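Local coordinates for protein suppressor of fused homolog (PDB 6LPH) that probably binds and sequesters transcription factors, and is present here as its N-terminal part, crystallised in complex with the kinase Fused, at residues 106-111 against 229-235. Coordinates in Å, arbitrary orientation, origin at the centre of the assembly. Residues are numbered along the deposited sequence.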
loop_
_atom_site.group_PDB
_atom_site.type_symbol
_atom_site.label_atom_id
_atom_site.label_comp_id
_atom_site.label_asym_id
_atom_site.label_seq_id
_atom_site.Cartn_x
_atom_site.Cartn_y
_atom_site.Cartn_z
ATOM N N PHE A 106 -0.142 -0.253 2.248
ATOM C CA PHE A 106 -0.827 -1.521 1.990
ATOM C C PHE A 106 -0.398 -2.495 3.090
ATOM O O PHE A 106 0.760 -2.472 3.524
ATOM C CB PHE A 106 -0.453 -2.006 0.598
ATOM C CG PHE A 106 -1.078 -3.340 0.186
ATOM C CD1 PHE A 106 -2.476 -3.508 0.144
ATOM C CD2 PHE A 106 -0.270 -4.392 -0.227
ATOM C CE1 PHE A 106 -3.062 -4.697 -0.279
ATOM C CE2 PHE A 106 -0.851 -5.609 -0.683
ATOM C CZ PHE A 106 -2.244 -5.761 -0.686
ATOM N N ARG A 107 -1.355 -3.262 3.607
ATOM C CA ARG A 107 -1.050 -4.271 4.638
ATOM C C ARG A 107 -1.366 -5.646 4.094
ATOM O O ARG A 107 -2.517 -5.956 3.722
ATOM C CB ARG A 107 -1.799 -4.011 5.925
ATOM C CG ARG A 107 -1.367 -2.664 6.572
ATOM C CD ARG A 107 -2.094 -2.409 7.869
ATOM N NE ARG A 107 -1.782 -1.069 8.388
ATOM C CZ ARG A 107 -0.707 -0.780 9.130
ATOM N NH1 ARG A 107 0.157 -1.762 9.491
ATOM N NH2 ARG A 107 -0.508 0.471 9.569
ATOM N N LEU A 108 -0.351 -6.478 4.047
ATOM C CA LEU A 108 -0.513 -7.781 3.381
ATOM C C LEU A 108 -0.291 -8.968 4.341
ATOM O O LEU A 108 0.804 -9.144 4.882
ATOM C CB LEU A 108 0.408 -7.846 2.175
ATOM C CG LEU A 108 0.516 -9.239 1.500
ATOM C CD1 LEU A 108 -0.810 -9.649 0.882
ATOM C CD2 LEU A 108 1.634 -9.221 0.450
ATOM N N ALA A 109 -1.335 -9.777 4.542
ATOM C CA ALA A 109 -1.284 -10.900 5.482
ATOM C C ALA A 109 -0.232 -11.909 5.042
ATOM O O ALA A 109 -0.090 -12.207 3.851
ATOM C CB ALA A 109 -2.661 -11.573 5.608
ATOM N N LYS A 110 0.544 -12.393 6.009
ATOM C CA LYS A 110 1.516 -13.427 5.736
ATOM C C LYS A 110 0.730 -14.673 5.451
ATOM O O LYS A 110 -0.299 -14.923 6.081
ATOM C CB LYS A 110 2.467 -13.641 6.928
ATOM C CG LYS A 110 3.315 -12.405 7.234
ATOM C CD LYS A 110 4.489 -12.751 8.119
ATOM C CE LYS A 110 5.154 -11.471 8.600
ATOM N NZ LYS A 110 6.229 -11.748 9.596
ATOM N N THR A 111 1.207 -15.447 4.493
ATOM C CA THR A 111 0.558 -16.692 4.115
ATOM C C THR A 111 0.861 -17.786 5.154
ATOM O O THR A 111 1.741 -17.611 6.002
ATOM C CB THR A 111 1.069 -17.141 2.743
ATOM O OG1 THR A 111 2.495 -17.280 2.801
ATOM C CG2 THR A 111 0.699 -16.120 1.668
ATOM N N TRP A 229 -7.139 -3.229 11.626
ATOM C CA TRP A 229 -6.260 -2.471 10.730
ATOM C C TRP A 229 -6.389 -2.800 9.278
ATOM O O TRP A 229 -5.527 -2.401 8.485
ATOM C CB TRP A 229 -4.808 -2.647 11.137
ATOM C CG TRP A 229 -4.418 -1.903 12.382
ATOM C CD1 TRP A 229 -5.248 -1.291 13.329
ATOM C CD2 TRP A 229 -3.060 -1.728 12.889
ATOM N NE1 TRP A 229 -4.507 -0.755 14.346
ATOM C CE2 TRP A 229 -3.185 -0.977 14.146
ATOM C CE3 TRP A 229 -1.792 -2.108 12.443
ATOM C CZ2 TRP A 229 -2.068 -0.623 14.906
ATOM C CZ3 TRP A 229 -0.671 -1.736 13.214
ATOM C CH2 TRP A 229 -0.814 -1.021 14.414
ATOM N N LEU A 230 -7.458 -3.519 8.921
ATOM C CA LEU A 230 -7.823 -3.767 7.515
ATOM C C LEU A 230 -6.665 -4.386 6.721
ATOM O O LEU A 230 -6.257 -3.888 5.684
ATOM C CB LEU A 230 -8.362 -2.482 6.858
ATOM C CG LEU A 230 -9.718 -1.997 7.409
ATOM C CD1 LEU A 230 -10.057 -0.574 6.962
ATOM C CD2 LEU A 230 -10.847 -2.967 7.065
ATOM N N VAL A 231 -6.129 -5.481 7.241
ATOM C CA VAL A 231 -5.084 -6.200 6.557
ATOM C C VAL A 231 -5.718 -6.965 5.396
ATOM O O VAL A 231 -6.758 -7.616 5.555
ATOM C CB VAL A 231 -4.368 -7.165 7.526
ATOM C CG1 VAL A 231 -3.417 -8.118 6.778
ATOM C CG2 VAL A 231 -3.632 -6.360 8.602
ATOM N N THR A 232 -5.089 -6.881 4.235
ATOM C CA THR A 232 -5.548 -7.666 3.071
ATOM C C THR A 232 -4.958 -9.081 3.044
ATOM O O THR A 232 -3.733 -9.234 3.077
ATOM C CB THR A 232 -5.144 -6.956 1.774
ATOM O OG1 THR A 232 -5.730 -5.654 1.758
ATOM C CG2 THR A 232 -5.586 -7.762 0.523
ATOM N N ASN A 233 -5.840 -10.099 2.983
ATOM C CA ASN A 233 -5.433 -11.496 2.870
ATOM C C ASN A 233 -5.808 -12.002 1.463
ATOM O O ASN A 233 -6.985 -12.174 1.167
ATOM C CB ASN A 233 -6.111 -12.360 3.962
ATOM C CG ASN A 233 -5.969 -13.850 3.695
ATOM O OD1 ASN A 233 -5.068 -14.288 2.978
ATOM N ND2 ASN A 233 -6.896 -14.646 4.257
ATOM N N MET A 234 -4.821 -12.192 0.596
ATOM C CA MET A 234 -5.096 -12.550 -0.822
ATOM C C MET A 234 -5.777 -13.911 -0.984
ATOM O O MET A 234 -6.353 -14.194 -2.037
ATOM C CB MET A 234 -3.823 -12.469 -1.678
ATOM C CG MET A 234 -3.179 -11.067 -1.671
ATOM S SD MET A 234 -4.263 -9.758 -2.349
ATOM C CE MET A 234 -4.372 -10.328 -4.047
ATOM N N ASP A 235 -5.723 -14.726 0.067
ATOM C CA ASP A 235 -6.322 -16.060 0.052
ATOM C C ASP A 235 -7.714 -16.062 0.680
ATOM O O ASP A 235 -8.293 -17.135 0.892
ATOM C CB ASP A 235 -5.429 -17.054 0.833
ATOM C CG ASP A 235 -4.052 -17.199 0.227
ATOM O OD1 ASP A 235 -3.957 -17.326 -1.016
ATOM O OD2 ASP A 235 -3.062 -17.201 0.992
HETATM O O HOH W 1 -4.595 -3.509 3.203
HETATM O O HOH W 2 -2.072 -12.697 1.807
#
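Phe106 brings CE1 of its ring to 3.5 Å from OG1 of Thr232. That hydroxyl also bonds water 1 and the backbone N of Gly198. Water 1 accepts from Arg107 N at 3.3 Å. The Arg107 side chain extends past Trp229, whose CE3 lies over one face of the guanidinium, 3.6 Å from NH1. Its charge is met by Asp178, with Gln195, Gln180 and His71 as further partners. At Leu108 the backbones form a single parallel beta bridge: Thr232 N donates to Arg107 O (2.8 Å) and Thr232 O accepts from Ala109 N (2.9 Å). The loop 229-235 thus pairs with the end of central strand 97-109, which bonds strand 71-77 through Leu108 and Trp72. Leu108 CD1 packs on Met234 CG at 3.8 Å, beside Trp131. Ala109 CB touches Val231 CG1 at 3.7 Å, and water 2 links Ala109 O to Met234 N. Thr111 N-caps helix 112-120, and its CG2 is 4.0 Å from Asp235 OD2, where Asn233 OD1 closes an Asx turn onto Asp235 N.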